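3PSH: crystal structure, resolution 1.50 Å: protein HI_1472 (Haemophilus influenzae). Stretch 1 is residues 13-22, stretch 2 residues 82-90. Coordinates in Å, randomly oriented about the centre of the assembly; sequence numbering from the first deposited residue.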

ATOM      1  N   THR A  13      -3.169  20.251 -15.783  1.00 16.62           N
ATOM      2  CA  THR A  13      -1.983  21.039 -16.274  1.00 16.22           C
ATOM      3  C   THR A  13      -1.060  21.378 -15.157  1.00 15.55           C
ATOM      4  O   THR A  13      -1.523  21.923 -14.114  1.00 17.81           O
ATOM      5  CB  THR A  13      -2.445  22.343 -17.000  1.00 17.09           C
ATOM      6  OG1 THR A  13      -3.339  21.980 -18.061  1.00 20.21           O
ATOM      7  CG2 THR A  13      -1.262  23.019 -17.620  1.00 18.53           C
ATOM      8  N   ILE A  14       0.210  21.026 -15.320  1.00 15.02           N
ATOM      9  CA  ILE A  14       1.176  21.273 -14.198  1.00 13.43           C
ATOM     10  C   ILE A  14       2.381  22.012 -14.750  1.00 14.21           C
ATOM     11  O   ILE A  14       2.635  21.940 -15.956  1.00 13.63           O
ATOM     12  CB  ILE A  14       1.634  19.969 -13.522  1.00 14.65           C
ATOM     13  CG1 ILE A  14       2.314  19.044 -14.570  1.00 15.57           C
ATOM     14  CG2 ILE A  14       0.358  19.214 -12.933  1.00 13.83           C
ATOM     15  CD1 ILE A  14       2.853  17.726 -13.926  1.00 18.78           C
ATOM     16  N   PRO A  15       3.165  22.620 -13.877  1.00 14.92           N
ATOM     17  CA  PRO A  15       4.410  23.234 -14.343  1.00 12.84           C
ATOM     18  C   PRO A  15       5.371  22.210 -14.967  1.00 14.87           C
ATOM     19  O   PRO A  15       5.306  20.988 -14.728  1.00 16.12           O
ATOM     20  CB  PRO A  15       5.039  23.729 -13.042  1.00 15.15           C
ATOM     21  CG  PRO A  15       3.900  23.993 -12.149  1.00 15.40           C
ATOM     22  CD  PRO A  15       2.949  22.860 -12.436  1.00 14.41           C
ATOM     23  N   ASP A  16       6.289  22.726 -15.779  1.00 15.40           N
ATOM     24  CA  ASP A  16       7.271  21.858 -16.353  1.00 13.56           C
ATOM     25  C   ASP A  16       8.224  21.196 -15.332  1.00 13.37           C
ATOM     26  O   ASP A  16       8.728  20.042 -15.603  1.00 15.53           O
ATOM     27  CB  ASP A  16       8.141  22.715 -17.304  1.00 14.19           C
ATOM     28  CG  ASP A  16       7.463  23.053 -18.552  1.00 18.89           C
ATOM     29  OD1 ASP A  16       6.415  22.540 -18.927  1.00 15.88           O
ATOM     30  OD2 ASP A  16       8.120  23.802 -19.314  1.00 16.82           O
ATOM     31  N   HIS A  17       8.441  21.844 -14.211  1.00 13.07           N
ATOM     32  CA  HIS A  17       9.254  21.259 -13.132  1.00 13.55           C
ATOM     33  C   HIS A  17       8.462  21.412 -11.883  1.00 15.38           C
ATOM     34  O   HIS A  17       7.799  22.428 -11.661  1.00 14.92           O
ATOM     35  CB  HIS A  17      10.616  21.903 -13.006  1.00 14.71           C
ATOM     36  CG  HIS A  17      11.316  21.969 -14.317  1.00 17.93           C
ATOM     37  ND1 HIS A  17      11.744  20.836 -14.980  1.00 15.96           N
ATOM     38  CD2 HIS A  17      11.622  23.037 -15.110  1.00 17.80           C
ATOM     39  CE1 HIS A  17      12.352  21.203 -16.110  1.00 18.30           C
ATOM     40  NE2 HIS A  17      12.278  22.529 -16.216  1.00 21.47           N
ATOM     41  N   ILE A  18       8.619  20.389 -11.024  1.00 15.36           N
ATOM     42  CA  ILE A  18       8.005  20.403  -9.692  1.00 15.61           C
ATOM     43  C   ILE A  18       9.100  20.382  -8.589  1.00 14.08           C
ATOM     44  O   ILE A  18      10.025  19.461  -8.491  1.00 14.05           O
ATOM     45  CB  ILE A  18       7.125  19.115  -9.567  1.00 13.34           C
ATOM     46  CG1 ILE A  18       5.898  19.164 -10.465  1.00 15.93           C
ATOM     47  CG2 ILE A  18       6.564  18.885  -8.146  1.00 15.45           C
ATOM     48  CD1 ILE A  18       5.105  20.399 -10.221  1.00 12.64           C
ATOM     49  N   ASN A  19       8.959  21.346  -7.688  1.00 14.31           N
ATOM     50  CA  ASN A  19       9.904  21.400  -6.575  1.00 15.78           C
ATOM     51  C   ASN A  19       9.218  21.608  -5.198  1.00 14.44           C
ATOM     52  O   ASN A  19       9.850  21.599  -4.192  1.00 15.20           O
ATOM     53  CB  ASN A  19      10.907  22.522  -6.774  1.00 18.06           C
ATOM     54  CG  ASN A  19      11.812  22.247  -7.906  1.00 21.05           C
ATOM     55  OD1 ASN A  19      11.741  22.885  -9.010  1.00 24.28           O
ATOM     56  ND2 ASN A  19      12.677  21.300  -7.683  1.00 17.81           N
ATOM     57  N   ARG A  20       7.902  21.889  -5.271  1.00 14.77           N
ATOM     58  CA  ARG A  20       7.094  22.204  -4.066  1.00 15.99           C
ATOM     59  C   ARG A  20       5.774  21.417  -3.986  1.00 13.69           C
ATOM     60  O   ARG A  20       4.704  21.963  -3.771  1.00 14.23           O
ATOM     61  CB  ARG A  20       6.822  23.721  -3.978  1.00 14.44           C
ATOM     62  CG  ARG A  20       8.147  24.451  -3.829  1.00 11.82           C
ATOM     63  CD  ARG A  20       7.939  25.975  -3.680  1.00 17.14           C
ATOM     64  NE  ARG A  20       7.566  26.082  -2.276  1.00 20.91           N
ATOM     65  CZ  ARG A  20       8.373  26.004  -1.224  1.00 20.38           C
ATOM     66  NH1 ARG A  20       9.736  26.025  -1.359  1.00 19.96           N
ATOM     67  NH2 ARG A  20       7.817  25.983   0.019  1.00 17.11           N
ATOM     68  N   ALA A  21       5.902  20.078  -4.084  1.00 14.59           N
ATOM     69  CA  ALA A  21       4.691  19.278  -4.168  1.00 12.80           C
ATOM     70  C   ALA A  21       4.192  19.078  -2.729  1.00 12.84           C
ATOM     71  O   ALA A  21       5.037  18.955  -1.782  1.00 13.50           O
ATOM     72  CB  ALA A  21       5.077  17.892  -4.742  1.00 14.12           C
ATOM     73  N   VAL A  22       2.875  18.928  -2.611  1.00 12.69           N
ATOM     74  CA  VAL A  22       2.368  18.548  -1.255  1.00 12.24           C
ATOM     75  C   VAL A  22       1.743  17.172  -1.477  1.00 13.02           C
ATOM     76  O   VAL A  22       1.004  16.991  -2.418  1.00 14.60           O
ATOM     77  CB  VAL A  22       1.383  19.630  -0.750  1.00 12.83           C
ATOM     78  CG1 VAL A  22       0.601  19.081   0.478  1.00 15.02           C
ATOM     79  CG2 VAL A  22       2.277  20.808  -0.282  1.00 12.08           C
ATOM     80  N   ALA A  82       0.640  28.958   2.263  1.00 15.22           N
ATOM     81  CA  ALA A  82       1.883  29.527   2.749  1.00 16.93           C
ATOM     82  C   ALA A  82       3.106  28.701   2.199  1.00 17.12           C
ATOM     83  O   ALA A  82       4.256  29.200   2.162  1.00 18.11           O
ATOM     84  CB  ALA A  82       1.880  29.555   4.269  1.00 18.30           C
ATOM     85  N   LEU A  83       2.879  27.396   1.916  1.00 17.97           N
ATOM     86  CA  LEU A  83       3.929  26.534   1.367  1.00 13.87           C
ATOM     87  C   LEU A  83       4.257  26.851  -0.096  1.00 13.00           C
ATOM     88  O   LEU A  83       5.243  26.284  -0.676  1.00 13.54           O
ATOM     89  CB  LEU A  83       3.609  25.027   1.460  1.00 14.08           C
ATOM     90  CG  LEU A  83       3.306  24.660   2.884  1.00 16.51           C
ATOM     91  CD1 LEU A  83       2.807  23.136   2.732  1.00 20.01           C
ATOM     92  CD2 LEU A  83       4.596  24.783   3.683  1.00 19.68           C
ATOM     93  N   LYS A  84       3.432  27.692  -0.765  1.00 14.15           N
ATOM     94  CA  LYS A  84       3.669  27.985  -2.169  1.00 14.13           C
ATOM     95  C   LYS A  84       3.781  26.684  -3.008  1.00 14.80           C
ATOM     96  O   LYS A  84       4.738  26.548  -3.832  1.00 15.35           O
ATOM     97  CB  LYS A  84       4.931  28.879  -2.389  1.00 14.81           C
ATOM     98  CG  LYS A  84       4.661  30.315  -1.676  1.00 12.30           C
ATOM     99  CD  LYS A  84       5.842  31.300  -1.949  1.00 23.30           C
ATOM    100  CE  LYS A  84       5.590  32.606  -1.113  1.00 27.58           C
ATOM    101  NZ  LYS A  84       6.890  33.380  -1.089  1.00 39.87           N
ATOM    102  N   PRO A  85       2.787  25.760  -2.812  1.00 14.30           N
ATOM    103  CA  PRO A  85       2.950  24.479  -3.583  1.00 13.39           C
ATOM    104  C   PRO A  85       2.788  24.654  -5.069  1.00 13.94           C
ATOM    105  O   PRO A  85       2.105  25.619  -5.539  1.00 15.30           O
ATOM    106  CB  PRO A  85       1.846  23.607  -3.064  1.00 16.23           C
ATOM    107  CG  PRO A  85       0.886  24.530  -2.369  1.00 17.92           C
ATOM    108  CD  PRO A  85       1.503  25.847  -2.113  1.00 15.17           C
ATOM    109  N   ASP A  86       3.427  23.782  -5.824  1.00 11.26           N
ATOM    110  CA  ASP A  86       3.173  23.776  -7.277  1.00 13.82           C
ATOM    111  C   ASP A  86       2.278  22.613  -7.761  1.00 12.97           C
ATOM    112  O   ASP A  86       1.790  22.615  -8.902  1.00 16.55           O
ATOM    113  CB  ASP A  86       4.490  23.888  -8.069  1.00 13.45           C
ATOM    114  CG  ASP A  86       5.606  22.926  -7.613  1.00 14.65           C
ATOM    115  OD1 ASP A  86       5.352  21.989  -6.796  1.00 13.82           O
ATOM    116  OD2 ASP A  86       6.818  23.094  -8.008  1.00 16.62           O
ATOM    117  N   VAL A  87       2.041  21.635  -6.858  1.00 13.62           N
ATOM    118  CA  VAL A  87       1.067  20.545  -7.130  1.00 12.83           C
ATOM    119  C   VAL A  87       0.703  19.910  -5.797  1.00 12.00           C
ATOM    120  O   VAL A  87       1.554  19.936  -4.927  1.00 13.54           O
ATOM    121  CB  VAL A  87       1.735  19.451  -8.089  1.00 12.62           C
ATOM    122  CG1 VAL A  87       2.982  18.777  -7.422  1.00 12.73           C
ATOM    123  CG2 VAL A  87       0.670  18.456  -8.680  1.00 14.92           C
ATOM    124  N   VAL A  88      -0.489  19.312  -5.685  1.00 10.95           N
ATOM    125  CA  VAL A  88      -0.959  18.493  -4.527  1.00 11.53           C
ATOM    126  C   VAL A  88      -1.363  17.168  -5.121  1.00 12.10           C
ATOM    127  O   VAL A  88      -2.221  17.130  -6.049  1.00 12.50           O
ATOM    128  CB  VAL A  88      -2.165  19.127  -3.839  1.00 12.49           C
ATOM    129  CG1 VAL A  88      -2.662  18.335  -2.609  1.00 14.90           C
ATOM    130  CG2 VAL A  88      -1.706  20.576  -3.303  1.00 11.15           C
ATOM    131  N   PHE A  89      -0.788  16.117  -4.555  1.00 12.22           N
ATOM    132  CA  PHE A  89      -1.269  14.757  -4.826  1.00 11.08           C
ATOM    133  C   PHE A  89      -2.283  14.434  -3.775  1.00 13.37           C
ATOM    134  O   PHE A  89      -2.039  14.688  -2.630  1.00 13.05           O
ATOM    135  CB  PHE A  89      -0.143  13.727  -4.667  1.00  9.86           C
ATOM    136  CG  PHE A  89       0.877  13.790  -5.776  1.00 12.79           C
ATOM    137  CD1 PHE A  89       0.771  12.918  -6.912  1.00 14.53           C
ATOM    138  CD2 PHE A  89       1.948  14.672  -5.671  1.00 14.71           C
ATOM    139  CE1 PHE A  89       1.776  13.007  -7.967  1.00 12.36           C
ATOM    140  CE2 PHE A  89       2.940  14.721  -6.696  1.00 17.56           C
ATOM    141  CZ  PHE A  89       2.839  13.838  -7.793  1.00 14.10           C
ATOM    142  N   VAL A  90      -3.425  13.925  -4.237  1.00 12.91           N
ATOM    143  CA  VAL A  90      -4.471  13.488  -3.286  1.00 13.32           C
ATOM    144  C   VAL A  90      -4.764  12.015  -3.553  1.00 13.14           C
ATOM    145  O   VAL A  90      -4.530  11.524  -4.680  1.00 13.24           O
ATOM    146  CB  VAL A  90      -5.783  14.356  -3.398  1.00 13.33           C
ATOM    147  CG1 VAL A  90      -5.383  15.846  -3.077  1.00 13.02           C
ATOM    148  CG2 VAL A  90      -6.550  14.192  -4.754  1.00 12.37           C
TER
HETATM  149  O   HOH W   1       7.218  24.574 -10.154  1.00 16.57           O

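The touching residues of the two stretches are at least 61 positions apart in sequence, and the stretches meet where two strands of one sheet run parallel. Val22 pairs with Val88, their CA atoms 4.7 Å apart, and supplies both of its backbone polar atoms to the neighbouring strand: Val22 N donates to Val87 O (2.9 Å), and Phe89 N donates to Val22 O (2.9 Å). One residue thus bonds to the two that flank its partner, the signature of parallel pairing. Just before this ladder, Asp86 N donates to Arg20 O at 3.0 Å, tying the incoming loops together. Lys84, with its positive phi, marks where the chain leaves a helix before turning through Pro85 toward the strand.

Asp86 is the polar hub. Its CB points toward the other stretch, and its short carboxylate reaches the backbone of the loop: Asn19 N donates to Asp86 OD2 at 2.8 Å in a nearly straight bond (174°). Arg20 N also donates to Asp86 OD1 at 3.0 Å, though the place of that oxygen is less sure. An acidic side chain suits this place because it offers acceptors to amides that have no strand partner here. A water extends the network, donating to both Asp86 OD2 (2.6 Å) and His17 O (2.7 Å).

Arg20 answers in the reverse sense, its side chain serving backbone carbonyls. Both NE (2.8 Å) and NH2 (2.7 Å) of Arg20 donate to Leu83 O, which lies near the guanidinium plane, where the N-H groups point.

The side chains of the paired residues Ala21, Val22, Val87 and Val88 are apolar. Ala21 CB packs 3.5 Å from Val87 CG1, and Ile18 CG2 reaches the same methyl of Val87 at 3.7 Å. On the face bearing Val22 and Val88, Val22 CG2 lies 3.8 Å from Leu83 CD1 and 4.0 Å from Pro85 CB, its branched side chain well suited to a buried strand.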